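Long-range contacts in N-acetylneuraminate epimerase (PDB 2UVK), which converts the alpha-anomer of N-acetylneuraminate (sialic acid) to the beta-anomer, speeding the equilibrium between the two: residues F166-L171 / A183-W188; V219-F224 / N232-V237; G245-I250 / Q305-G310; S254-G259 / T287-W292. All coordinates share one frame; numbering follows the deposited sequence.

Interaction 1: F166-L171 / A183-W188; sequences FNKFLL and AGESPW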
loop_
_atom_site.group_PDB
_atom_site.type_symbol
_atom_site.label_atom_id
_atom_site.label_comp_id
_atom_site.label_asym_id
_atom_site.label_seq_id
_atom_site.Cartn_x
_atom_site.Cartn_y
_atom_site.Cartn_z
ATOM N N PHE B 166 4.349 3.181 -6.830
ATOM C CA PHE B 166 4.111 1.945 -7.595
ATOM C C PHE B 166 4.657 0.748 -6.784
ATOM O O PHE B 166 5.650 0.879 -6.061
ATOM C CB PHE B 166 4.727 1.996 -8.983
ATOM C CG PHE B 166 4.010 2.877 -9.974
ATOM C CD1 PHE B 166 2.965 3.721 -9.607
ATOM C CD2 PHE B 166 4.408 2.862 -11.289
ATOM C CE1 PHE B 166 2.315 4.469 -10.565
ATOM C CE2 PHE B 166 3.758 3.628 -12.240
ATOM C CZ PHE B 166 2.704 4.424 -11.864
ATOM N N ASN B 167 4.003 -0.400 -6.901
ATOM C CA ASN B 167 4.224 -1.499 -5.967
ATOM C C ASN B 167 5.495 -2.272 -6.291
ATOM O O ASN B 167 5.562 -2.959 -7.322
ATOM C CB ASN B 167 3.052 -2.483 -6.003
ATOM C CG ASN B 167 3.137 -3.522 -4.913
ATOM O OD1 ASN B 167 3.961 -3.421 -4.009
ATOM N ND2 ASN B 167 2.233 -4.525 -4.963
ATOM N N LYS B 168 6.493 -2.141 -5.412
ATOM C CA LYS B 168 7.759 -2.864 -5.583
ATOM C C LYS B 168 7.774 -4.198 -4.843
ATOM O O LYS B 168 8.721 -4.976 -5.006
ATOM C CB LYS B 168 8.962 -2.019 -5.110
ATOM C CG LYS B 168 9.037 -1.774 -3.639
ATOM C CD LYS B 168 10.348 -1.077 -3.247
ATOM C CE LYS B 168 10.462 -0.841 -1.775
ATOM N NZ LYS B 168 11.874 -0.380 -1.447
ATOM N N PHE B 169 6.753 -4.469 -4.025
ATOM C CA PHE B 169 6.681 -5.713 -3.267
ATOM C C PHE B 169 6.298 -6.865 -4.167
ATOM O O PHE B 169 5.620 -6.689 -5.171
ATOM C CB PHE B 169 5.698 -5.612 -2.118
ATOM C CG PHE B 169 6.118 -4.655 -1.058
ATOM C CD1 PHE B 169 7.034 -5.039 -0.096
ATOM C CD2 PHE B 169 5.611 -3.368 -1.014
ATOM C CE1 PHE B 169 7.416 -4.180 0.897
ATOM C CE2 PHE B 169 5.992 -2.504 -0.027
ATOM C CZ PHE B 169 6.916 -2.910 0.928
ATOM N N LEU B 170 6.747 -8.056 -3.775
ATOM C CA LEU B 170 6.353 -9.299 -4.424
ATOM C C LEU B 170 5.417 -10.032 -3.466
ATOM O O LEU B 170 5.769 -10.289 -2.312
ATOM C CB LEU B 170 7.585 -10.166 -4.716
ATOM C CG LEU B 170 7.355 -11.457 -5.510
ATOM C CD1 LEU B 170 6.919 -11.187 -6.905
ATOM C CD2 LEU B 170 8.648 -12.297 -5.513
ATOM N N LEU B 171 4.216 -10.346 -3.953
ATOM C CA LEU B 171 3.164 -10.968 -3.162
ATOM C C LEU B 171 2.927 -12.368 -3.708
ATOM O O LEU B 171 3.061 -12.588 -4.911
ATOM C CB LEU B 171 1.862 -10.155 -3.301
ATOM C CG LEU B 171 1.938 -8.621 -3.115
ATOM C CD1 LEU B 171 0.531 -8.017 -3.386
ATOM C CD2 LEU B 171 2.468 -8.241 -1.768
ATOM N N ALA B 183 6.352 -12.180 -0.263
ATOM C CA ALA B 183 7.286 -13.058 -0.982
ATOM C C ALA B 183 8.635 -12.410 -1.280
ATOM O O ALA B 183 9.580 -13.094 -1.684
ATOM C CB ALA B 183 6.643 -13.559 -2.245
ATOM N N GLY B 184 8.748 -11.103 -1.065
ATOM C CA GLY B 184 9.958 -10.365 -1.373
ATOM C C GLY B 184 9.669 -8.952 -1.807
ATOM O O GLY B 184 8.555 -8.477 -1.674
ATOM N N GLU B 185 10.695 -8.298 -2.318
ATOM C CA GLU B 185 10.565 -6.938 -2.823
ATOM C C GLU B 185 11.745 -6.551 -3.660
ATOM O O GLU B 185 12.880 -7.010 -3.442
ATOM C CB GLU B 185 10.390 -5.944 -1.696
ATOM C CG GLU B 185 11.557 -5.791 -0.802
ATOM C CD GLU B 185 11.200 -5.029 0.441
ATOM O OE1 GLU B 185 10.656 -5.666 1.361
ATOM O OE2 GLU B 185 11.450 -3.795 0.489
ATOM N N SER B 186 11.482 -5.696 -4.621
ATOM C CA SER B 186 12.530 -5.221 -5.503
ATOM C C SER B 186 13.502 -4.360 -4.741
ATOM O O SER B 186 13.100 -3.495 -3.957
ATOM C CB SER B 186 11.950 -4.385 -6.621
ATOM O OG SER B 186 12.978 -3.944 -7.466
ATOM N N PRO B 187 14.812 -4.574 -4.974
ATOM C CA PRO B 187 15.741 -3.577 -4.460
ATOM C C PRO B 187 15.675 -2.193 -5.112
ATOM O O PRO B 187 16.298 -1.247 -4.601
ATOM C CB PRO B 187 17.112 -4.195 -4.764
ATOM C CG PRO B 187 16.868 -5.620 -5.232
ATOM C CD PRO B 187 15.458 -5.681 -5.695
ATOM N N TRP B 188 14.908 -2.064 -6.197
ATOM C CA TRP B 188 14.878 -0.851 -7.014
ATOM C C TRP B 188 13.501 -0.165 -6.912
ATOM O O TRP B 188 13.260 0.550 -5.953
ATOM C CB TRP B 188 15.286 -1.207 -8.443
ATOM C CG TRP B 188 16.692 -1.781 -8.429
ATOM C CD1 TRP B 188 17.826 -1.110 -8.106
ATOM C CD2 TRP B 188 17.074 -3.137 -8.662
ATOM N NE1 TRP B 188 18.898 -1.958 -8.144
ATOM C CE2 TRP B 188 18.471 -3.206 -8.492
ATOM C CE3 TRP B 188 16.384 -4.299 -9.027
ATOM C CZ2 TRP B 188 19.176 -4.390 -8.639
ATOM C CZ3 TRP B 188 17.092 -5.469 -9.173
ATOM C CH2 TRP B 188 18.480 -5.507 -8.998
HETATM O O HOH W 1 13.529 -2.488 -1.605
HETATM O O HOH W 2 14.051 0.806 -3.287
#

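Interaction 2: V219-F224 / N232-V237; sequences VFELDF and NKLAPV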
loop_
_atom_site.group_PDB
_atom_site.type_symbol
_atom_site.label_atom_id
_atom_site.label_comp_id
_atom_site.label_asym_id
_atom_site.label_seq_id
_atom_site.Cartn_x
_atom_site.Cartn_y
_atom_site.Cartn_z
ATOM N N VAL B 219 15.057 -4.194 -17.442
ATOM C CA VAL B 219 14.682 -5.581 -17.450
ATOM C C VAL B 219 15.196 -6.155 -16.158
ATOM O O VAL B 219 16.399 -6.132 -15.910
ATOM C CB VAL B 219 15.316 -6.359 -18.598
ATOM C CG1 VAL B 219 14.969 -7.845 -18.524
ATOM C CG2 VAL B 219 14.935 -5.717 -19.911
ATOM N N PHE B 220 14.302 -6.641 -15.310
ATOM C CA PHE B 220 14.679 -7.270 -14.060
ATOM C C PHE B 220 14.500 -8.771 -14.128
ATOM O O PHE B 220 13.540 -9.264 -14.693
ATOM C CB PHE B 220 13.850 -6.717 -12.914
ATOM C CG PHE B 220 13.917 -5.226 -12.787
ATOM C CD1 PHE B 220 15.020 -4.620 -12.216
ATOM C CD2 PHE B 220 12.861 -4.422 -13.220
ATOM C CE1 PHE B 220 15.090 -3.275 -12.100
ATOM C CE2 PHE B 220 12.917 -3.050 -13.085
ATOM C CZ PHE B 220 14.033 -2.471 -12.518
ATOM N N GLU B 221 15.431 -9.498 -13.512
ATOM C CA GLU B 221 15.354 -10.918 -13.400
ATOM C C GLU B 221 15.194 -11.289 -11.938
ATOM O O GLU B 221 15.976 -10.863 -11.063
ATOM C CB GLU B 221 16.655 -11.519 -13.946
ATOM C CG GLU B 221 16.691 -12.999 -13.995
ATOM C CD GLU B 221 18.022 -13.435 -14.513
ATOM O OE1 GLU B 221 18.969 -13.445 -13.681
ATOM O OE2 GLU B 221 18.111 -13.652 -15.750
ATOM N N LEU B 222 14.202 -12.109 -11.674
ATOM C CA LEU B 222 14.006 -12.723 -10.380
ATOM C C LEU B 222 14.530 -14.139 -10.493
ATOM O O LEU B 222 14.053 -14.898 -11.309
ATOM C CB LEU B 222 12.518 -12.751 -9.978
ATOM C CG LEU B 222 11.880 -11.408 -9.579
ATOM C CD1 LEU B 222 11.949 -10.325 -10.668
ATOM C CD2 LEU B 222 10.414 -11.634 -9.155
ATOM N N ASP B 223 15.510 -14.459 -9.654
ATOM C CA ASP B 223 16.182 -15.751 -9.657
ATOM C C ASP B 223 15.792 -16.530 -8.394
ATOM O O ASP B 223 16.219 -16.204 -7.286
ATOM C CB ASP B 223 17.668 -15.476 -9.738
ATOM C CG ASP B 223 18.505 -16.750 -9.774
ATOM O OD1 ASP B 223 17.969 -17.842 -9.501
ATOM O OD2 ASP B 223 19.715 -16.638 -10.074
ATOM N N PHE B 224 14.954 -17.541 -8.577
ATOM C CA PHE B 224 14.477 -18.390 -7.495
ATOM C C PHE B 224 15.303 -19.684 -7.357
ATOM O O PHE B 224 14.845 -20.596 -6.683
ATOM C CB PHE B 224 13.026 -18.830 -7.758
ATOM C CG PHE B 224 11.985 -17.711 -7.677
ATOM C CD1 PHE B 224 11.281 -17.508 -6.510
ATOM C CD2 PHE B 224 11.673 -16.941 -8.787
ATOM C CE1 PHE B 224 10.310 -16.517 -6.432
ATOM C CE2 PHE B 224 10.673 -15.949 -8.709
ATOM C CZ PHE B 224 10.023 -15.753 -7.534
ATOM N N ASN B 232 18.151 -9.188 -10.090
ATOM C CA ASN B 232 19.225 -8.701 -10.956
ATOM C C ASN B 232 18.666 -7.722 -11.971
ATOM O O ASN B 232 17.563 -7.920 -12.512
ATOM C CB ASN B 232 19.848 -9.866 -11.742
ATOM C CG ASN B 232 20.482 -10.913 -10.859
ATOM O OD1 ASN B 232 20.136 -12.108 -10.933
ATOM N ND2 ASN B 232 21.424 -10.490 -10.028
ATOM N N LYS B 233 19.409 -6.662 -12.233
ATOM C CA LYS B 233 19.172 -5.806 -13.373
ATOM C C LYS B 233 19.882 -6.378 -14.565
ATOM O O LYS B 233 21.114 -6.480 -14.562
ATOM C CB LYS B 233 19.695 -4.394 -13.148
ATOM C CG LYS B 233 18.815 -3.519 -12.312
ATOM C CD LYS B 233 19.440 -2.144 -12.160
ATOM C CE LYS B 233 18.507 -1.162 -11.516
ATOM N NZ LYS B 233 19.171 0.144 -11.350
ATOM N N LEU B 234 19.135 -6.739 -15.587
ATOM C CA LEU B 234 19.695 -7.236 -16.812
ATOM C C LEU B 234 19.936 -6.091 -17.781
ATOM O O LEU B 234 19.652 -4.931 -17.486
ATOM C CB LEU B 234 18.818 -8.323 -17.451
ATOM C CG LEU B 234 18.489 -9.589 -16.666
ATOM C CD1 LEU B 234 17.834 -10.627 -17.594
ATOM C CD2 LEU B 234 19.744 -10.150 -15.988
ATOM N N ALA B 235 20.458 -6.416 -18.957
ATOM C CA ALA B 235 20.609 -5.418 -19.995
ATOM C C ALA B 235 19.234 -4.903 -20.366
ATOM O O ALA B 235 18.298 -5.687 -20.450
ATOM C CB ALA B 235 21.283 -6.014 -21.224
ATOM N N PRO B 236 19.111 -3.592 -20.555
ATOM C CA PRO B 236 17.843 -3.019 -20.946
ATOM C C PRO B 236 17.450 -3.315 -22.377
ATOM O O PRO B 236 18.248 -3.803 -23.193
ATOM C CB PRO B 236 18.069 -1.529 -20.752
ATOM C CG PRO B 236 19.564 -1.350 -20.875
ATOM C CD PRO B 236 20.160 -2.577 -20.366
ATOM N N VAL B 237 16.194 -2.972 -22.675
ATOM C CA VAL B 237 15.625 -3.202 -23.976
ATOM C C VAL B 237 14.597 -2.105 -24.239
ATOM O O VAL B 237 14.011 -1.535 -23.310
ATOM C CB VAL B 237 15.015 -4.618 -24.080
ATOM C CG1 VAL B 237 13.785 -4.729 -23.189
ATOM C CG2 VAL B 237 14.666 -4.972 -25.524
HETATM O O HOH W 3 17.743 -3.256 -16.350
#

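Interaction 3: G245-I250 / Q305-G310; sequences GGFAGI and QGRAYG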
loop_
_atom_site.group_PDB
_atom_site.type_symbol
_atom_site.label_atom_id
_atom_site.label_comp_id
_atom_site.label_asym_id
_atom_site.label_seq_id
_atom_site.Cartn_x
_atom_site.Cartn_y
_atom_site.Cartn_z
ATOM N N GLY B 245 2.943 -1.937 -21.544
ATOM C CA GLY B 245 1.964 -2.728 -22.261
ATOM C C GLY B 245 2.530 -3.538 -23.408
ATOM O O GLY B 245 1.814 -3.897 -24.338
ATOM N N GLY B 246 3.832 -3.839 -23.356
ATOM C CA GLY B 246 4.429 -4.741 -24.327
ATOM C C GLY B 246 4.030 -6.202 -24.131
ATOM O O GLY B 246 3.466 -6.585 -23.106
ATOM N N PHE B 247 4.366 -7.011 -25.138
ATOM C CA PHE B 247 4.088 -8.449 -25.174
ATOM C C PHE B 247 5.364 -9.247 -24.957
ATOM O O PHE B 247 6.451 -8.835 -25.390
ATOM C CB PHE B 247 3.506 -8.824 -26.531
ATOM C CG PHE B 247 2.230 -8.105 -26.858
ATOM C CD1 PHE B 247 0.998 -8.676 -26.561
ATOM C CD2 PHE B 247 2.263 -6.872 -27.492
ATOM C CE1 PHE B 247 -0.159 -8.010 -26.863
ATOM C CE2 PHE B 247 1.090 -6.210 -27.767
ATOM C CZ PHE B 247 -0.108 -6.798 -27.478
ATOM N N ALA B 248 5.240 -10.412 -24.325
ATOM C CA ALA B 248 6.469 -11.175 -24.033
ATOM C C ALA B 248 6.224 -12.643 -23.817
ATOM O O ALA B 248 5.163 -13.053 -23.359
ATOM C CB ALA B 248 7.190 -10.579 -22.846
ATOM N N GLY B 249 7.201 -13.445 -24.237
ATOM C CA GLY B 249 7.135 -14.866 -24.050
ATOM C C GLY B 249 8.506 -15.462 -24.267
ATOM O O GLY B 249 9.498 -14.759 -24.432
ATOM N N ILE B 250 8.564 -16.775 -24.220
ATOM C CA ILE B 250 9.850 -17.431 -24.340
ATOM C C ILE B 250 9.702 -18.374 -25.501
ATOM O O ILE B 250 8.639 -18.963 -25.695
ATOM C CB ILE B 250 10.266 -18.100 -22.996
ATOM C CG1 ILE B 250 11.707 -18.614 -23.063
ATOM C CG2 ILE B 250 9.271 -19.178 -22.587
ATOM C CD1 ILE B 250 12.419 -18.564 -21.718
ATOM N N GLN B 305 2.079 -3.738 -37.561
ATOM C CA GLN B 305 1.470 -2.554 -36.953
ATOM C C GLN B 305 1.878 -2.460 -35.488
ATOM O O GLN B 305 1.985 -3.476 -34.815
ATOM C CB GLN B 305 -0.060 -2.604 -37.077
ATOM C CG GLN B 305 -0.539 -2.313 -38.476
ATOM C CD GLN B 305 -2.055 -2.279 -38.627
ATOM O OE1 GLN B 305 -2.757 -1.709 -37.794
ATOM N NE2 GLN B 305 -2.564 -2.870 -39.719
ATOM N N GLY B 306 2.132 -1.242 -35.002
ATOM C CA GLY B 306 2.400 -1.022 -33.585
ATOM C C GLY B 306 1.251 -1.503 -32.722
ATOM O O GLY B 306 0.093 -1.344 -33.104
ATOM N N ARG B 307 1.551 -2.088 -31.562
ATOM C CA ARG B 307 0.518 -2.760 -30.772
ATOM C C ARG B 307 0.958 -2.791 -29.313
ATOM O O ARG B 307 2.129 -3.038 -29.035
ATOM C CB ARG B 307 0.301 -4.196 -31.277
ATOM C CG ARG B 307 -0.856 -4.942 -30.635
ATOM C CD ARG B 307 -0.809 -6.434 -30.956
ATOM N NE ARG B 307 -0.957 -6.685 -32.383
ATOM C CZ ARG B 307 -1.942 -7.379 -32.970
ATOM N NH1 ARG B 307 -2.904 -7.979 -32.280
ATOM N NH2 ARG B 307 -1.929 -7.517 -34.285
ATOM N N ALA B 308 0.018 -2.562 -28.411
ATOM C CA ALA B 308 0.223 -2.629 -26.974
ATOM C C ALA B 308 -1.070 -3.107 -26.311
ATOM O O ALA B 308 -2.137 -3.129 -26.950
ATOM C CB ALA B 308 0.640 -1.258 -26.421
ATOM N N TYR B 309 -0.966 -3.479 -25.040
ATOM C CA TYR B 309 -2.123 -3.787 -24.194
ATOM C C TYR B 309 -3.058 -4.820 -24.788
ATOM O O TYR B 309 -4.252 -4.586 -25.021
ATOM C CB TYR B 309 -2.872 -2.509 -23.825
ATOM C CG TYR B 309 -1.996 -1.542 -23.069
ATOM C CD1 TYR B 309 -1.644 -1.785 -21.747
ATOM C CD2 TYR B 309 -1.486 -0.403 -23.686
ATOM C CE1 TYR B 309 -0.820 -0.903 -21.056
ATOM C CE2 TYR B 309 -0.675 0.489 -22.998
ATOM C CZ TYR B 309 -0.347 0.233 -21.684
ATOM O OH TYR B 309 0.462 1.100 -20.972
ATOM N N GLY B 310 -2.468 -5.971 -25.058
ATOM C CA GLY B 310 -3.200 -7.197 -25.389
ATOM C C GLY B 310 -2.821 -8.320 -24.436
ATOM O O GLY B 310 -2.398 -8.089 -23.315
HETATM O O HOH W 4 0.229 -6.253 -23.785
#

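Interaction 4: S254-G259 / T287-W292; sequences SLIFAG and TDIHLW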
loop_
_atom_site.group_PDB
_atom_site.type_symbol
_atom_site.label_atom_id
_atom_site.label_comp_id
_atom_site.label_asym_id
_atom_site.label_seq_id
_atom_site.Cartn_x
_atom_site.Cartn_y
_atom_site.Cartn_z
ATOM N N SER B 254 15.084 -18.347 -25.361
ATOM C CA SER B 254 15.303 -16.951 -25.703
ATOM C C SER B 254 14.034 -16.143 -25.470
ATOM O O SER B 254 12.984 -16.535 -25.933
ATOM C CB SER B 254 15.676 -16.865 -27.167
ATOM O OG SER B 254 16.708 -17.814 -27.441
ATOM N N LEU B 255 14.135 -15.030 -24.762
ATOM C CA LEU B 255 12.903 -14.237 -24.501
ATOM C C LEU B 255 12.495 -13.447 -25.751
ATOM O O LEU B 255 13.347 -12.906 -26.447
ATOM C CB LEU B 255 13.073 -13.247 -23.346
ATOM C CG LEU B 255 13.654 -13.657 -21.995
ATOM C CD1 LEU B 255 13.789 -12.393 -21.151
ATOM C CD2 LEU B 255 12.810 -14.691 -21.288
ATOM N N ILE B 256 11.190 -13.389 -26.022
ATOM C CA ILE B 256 10.625 -12.537 -27.069
ATOM C C ILE B 256 9.924 -11.353 -26.387
ATOM O O ILE B 256 9.089 -11.575 -25.507
ATOM C CB ILE B 256 9.578 -13.275 -27.908
ATOM C CG1 ILE B 256 10.185 -14.508 -28.561
ATOM C CG2 ILE B 256 9.009 -12.336 -28.988
ATOM C CD1 ILE B 256 9.147 -15.492 -29.034
ATOM N N PHE B 257 10.302 -10.129 -26.756
ATOM C CA PHE B 257 9.608 -8.891 -26.280
ATOM C C PHE B 257 9.209 -8.071 -27.486
ATOM O O PHE B 257 10.054 -7.676 -28.287
ATOM C CB PHE B 257 10.514 -8.050 -25.380
ATOM C CG PHE B 257 9.844 -6.797 -24.789
ATOM C CD1 PHE B 257 8.707 -6.909 -24.027
ATOM C CD2 PHE B 257 10.411 -5.528 -24.947
ATOM C CE1 PHE B 257 8.103 -5.772 -23.456
ATOM C CE2 PHE B 257 9.817 -4.400 -24.402
ATOM C CZ PHE B 257 8.631 -4.527 -23.661
ATOM N N ALA B 258 7.908 -7.802 -27.601
ATOM C CA ALA B 258 7.362 -7.148 -28.794
ATOM C C ALA B 258 6.378 -6.046 -28.419
ATOM O O ALA B 258 5.659 -6.146 -27.455
ATOM C CB ALA B 258 6.685 -8.149 -29.703
ATOM N N GLY B 259 6.378 -4.997 -29.226
ATOM C CA GLY B 259 5.384 -3.935 -29.095
ATOM C C GLY B 259 5.484 -3.128 -27.818
ATOM O O GLY B 259 6.554 -2.994 -27.221
ATOM N N THR B 287 6.662 -1.256 -33.055
ATOM C CA THR B 287 6.613 -2.433 -33.913
ATOM C C THR B 287 7.803 -3.354 -33.671
ATOM O O THR B 287 7.880 -4.412 -34.259
ATOM C CB THR B 287 6.626 -2.073 -35.413
ATOM O OG1 THR B 287 7.781 -1.283 -35.705
ATOM C CG2 THR B 287 5.390 -1.309 -35.795
ATOM N N ASP B 288 8.719 -2.947 -32.807
ATOM C CA ASP B 288 9.956 -3.713 -32.582
ATOM C C ASP B 288 9.707 -5.073 -31.956
ATOM O O ASP B 288 8.834 -5.225 -31.108
ATOM C CB ASP B 288 10.894 -2.931 -31.666
ATOM C CG ASP B 288 11.582 -1.772 -32.367
ATOM O OD1 ASP B 288 11.542 -1.685 -33.622
ATOM O OD2 ASP B 288 12.170 -0.944 -31.643
ATOM N N ILE B 289 10.494 -6.064 -32.374
ATOM C CA ILE B 289 10.525 -7.380 -31.721
ATOM C C ILE B 289 11.975 -7.620 -31.345
ATOM O O ILE B 289 12.851 -7.605 -32.215
ATOM C CB ILE B 289 10.056 -8.526 -32.617
ATOM C CG1 ILE B 289 8.628 -8.290 -33.103
ATOM C CG2 ILE B 289 10.121 -9.856 -31.862
ATOM C CD1 ILE B 289 8.172 -9.267 -34.173
ATOM N N HIS B 290 12.213 -7.768 -30.046
ATOM C CA HIS B 290 13.537 -8.006 -29.490
ATOM C C HIS B 290 13.607 -9.442 -29.046
ATOM O O HIS B 290 12.631 -10.004 -28.521
ATOM C CB HIS B 290 13.815 -7.078 -28.309
ATOM C CG HIS B 290 13.560 -5.639 -28.611
ATOM N ND1 HIS B 290 14.498 -4.829 -29.206
ATOM C CD2 HIS B 290 12.451 -4.876 -28.446
ATOM C CE1 HIS B 290 13.987 -3.624 -29.382
ATOM N NE2 HIS B 290 12.748 -3.624 -28.923
ATOM N N LEU B 291 14.754 -10.064 -29.302
ATOM C CA LEU B 291 14.974 -11.430 -28.871
ATOM C C LEU B 291 16.113 -11.423 -27.871
ATOM O O LEU B 291 17.146 -10.786 -28.109
ATOM C CB LEU B 291 15.289 -12.321 -30.077
ATOM C CG LEU B 291 15.352 -13.826 -29.784
ATOM C CD1 LEU B 291 13.990 -14.391 -29.392
ATOM C CD2 LEU B 291 15.889 -14.589 -30.990
ATOM N N TRP B 292 15.925 -12.095 -26.743
ATOM C CA TRP B 292 17.008 -12.226 -25.764
ATOM C C TRP B 292 17.555 -13.628 -25.905
ATOM O O TRP B 292 16.977 -14.570 -25.377
ATOM C CB TRP B 292 16.481 -12.008 -24.355
ATOM C CG TRP B 292 17.521 -11.946 -23.291
ATOM C CD1 TRP B 292 18.399 -10.930 -23.064
ATOM C CD2 TRP B 292 17.744 -12.910 -22.253
ATOM N NE1 TRP B 292 19.165 -11.209 -21.963
ATOM C CE2 TRP B 292 18.781 -12.416 -21.441
ATOM C CE3 TRP B 292 17.170 -14.151 -21.937
ATOM C CZ2 TRP B 292 19.265 -13.118 -20.333
ATOM C CZ3 TRP B 292 17.645 -14.848 -20.834
ATOM C CH2 TRP B 292 18.690 -14.331 -20.046
#

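Interaction 1: F166-L171 / A183-W188
K168 and E185 both hold CG between the backbone N and the carbonyl carbon (chi1 68° and 66°). Their extended chains then run side by side and point the same way. K168 NZ ends 3.9 Å from E185 OE2, a long salt bridge. A water bridges the pair: it accepts from K168 NZ at 2.7 Å and donates to E185 OE2 and S186 O. K168 and E185 also form salt bridges with E185 and K168 of the second subunit, so this pair lies at the dimer contact. E185 OE1 is hydrogen-bonded to Y182 OH and sits 3.6 Å from F169 CE1. The backbones form an antiparallel beta hairpin at the outer edge of a Kelch propeller blade. S186 N donates to K168 O at 2.9 Å, and L170 N to G184 O at 2.8 Å. A183 and G184 both face L170, a classic beta bulge, and A183 N donates to L170 O at 2.8 Å. An alanine in place of E185 would probably leave K168 of both subunits without its carboxylate mate and Y182 OH without its acceptor. L170 points to the opposite face from F169 and E185, and its CG rests 3.9 Å from A183 CB.

Interaction 2: V219-F224 / N232-V237
V219, F220 and E221 run antiparallel to N232, K233 and L234, tied by backbone bonds from L234 N to V219 O, E221 N to N232 O and N232 N to E221 O. A water extends this ladder: it accepts from V219 N and donates to L234 O. V219 has more of its surface buried by the partner segment than any other residue here. Its CG1 is anti to the backbone N (chi1 176°) and meets L234 CB at 4.0 Å. The other branch, CG2, reaches further along the partner chain, to A235 O at 3.4 Å and V237 CG1 at 3.6 Å. E221 and L234 cross obliquely. E221 CB lies 3.8 Å from L234 CG, and E221 OE2 lies 3.6 Å from L234 CD1. The L234 methyls thus lie against a carboxylate whose OE2 is hydrogen-bonded to W204 NE1 on the neighbouring strand 202-206. On the opposite face of the sheet, F220 and K233 lie side by side, with F220 CE1 3.7 Å from K233 CG. W188 meets both of them, F220 ring to ring and K233 by a cation-pi contact. This hairpin of strands 219-223 and 230-233 is the outer half of a four-stranded Kelch blade. Strand 202-206 flanks it within the sheet, through backbone bonds such as F220 with L205. The following blade packs against the V219 and L234 side: L234 on W292, V237 on H290, and V219 and V237 on W297.

Interaction 3: G245-I250 / Q305-G310
G245 O is approached by three groups. Y309 N donates to it at 2.9 Å, in the carbonyl plane and on a lone pair. A water lies 2.9 Å from the same G245 O and accepts from G310 N at 3.0 Å. A308 CA brings a C-H to G245 O as well. Y309 has two conformers. In the one described here, G245 CA sits over one face of its ring, 3.8 Å from the centroid, a CH-pi contact. In this conformer the Y309 side chain is about 5 Å from that of E209, the predicted proton acceptor; both points are doubtful for the other. The loop 305-310 leads from the outer strand of one propeller blade to strand 311-315 of the next. Here it meets strand 247-251, the edge strand on the inner side of its blade. The F247 ring reaches from the strand to the loop: CE1 touches G310 CA at 3.5 Å and CZ touches R307 CD at 3.6 Å. The F247 and R307 side chains cross at about a right angle, and R307 goes on to D334 and G323. An alanine in place of F247 would probably open a gap beside G310 and leave the R307 methylenes without the ring they pack against.

Interaction 4: S254-G259 / T287-W292
L255 lies beside W292, and the two side chains point the same way. Its CB meets W292 CB at 3.8 Å. CG, anti to the carbonyl carbon (chi1 -49°), comes to 3.6 Å from W292 CE3. CD1 lies 3.9 Å from the same W292 CE3 and 4.1 Å from W292 CD2. Further along this face, F257 and H290 also lie side by side, with F257 CD2 4.1 Å from H290 CD2. Their backbones exchange two nearly straight bonds, H290 N to F257 O and F257 N to H290 O. The antiparallel ladder goes on with a pair between L255 and W292, whose bond from L255 N to W292 O is bent, and with G259 N donating to D288 O. The other face is aliphatic. I256 CG2 meets I289 CG2 at 4.0 Å, and I256 CG1 meets L291 CD1 at 3.9 Å. The same L291 CD1 touches S254 CB at 3.7 Å, while A258 CB packs on I289 CG1. These are the two middle strands of a four-stranded Kelch blade, with strand 247-251 on one flank and strand 296-302 on the other. The aliphatic face packs on the next blade, where I338 meets I256, A258 and I289, and V340 meets L291. On the aromatic face, W292 meets W204 of the preceding blade, and F257 packs on V237 in the loop that follows strand 230-233.

In the fold
The four contacts lie in consecutive blades of a Kelch propeller. Interactions 1 and 2 are the outer hairpins of neighbouring blades, with centres about 14 Å apart, and they touch through W188. Interaction 4 holds the middle strands of the next blade, its centre about 15 Å from that of interaction 2. Interactions 3 and 4 share that blade's sheet, where strands 247-251 and 254-262 are neighbours; their centres are about 9 Å apart. In the chain, interactions 1 and 2 come in series, and interaction 4 falls between the segments of interaction 3. The dimer contact at interaction 1 and the predicted proton acceptor near interaction 3 thus belong to different parts of the propeller, centres about 23 Å apart.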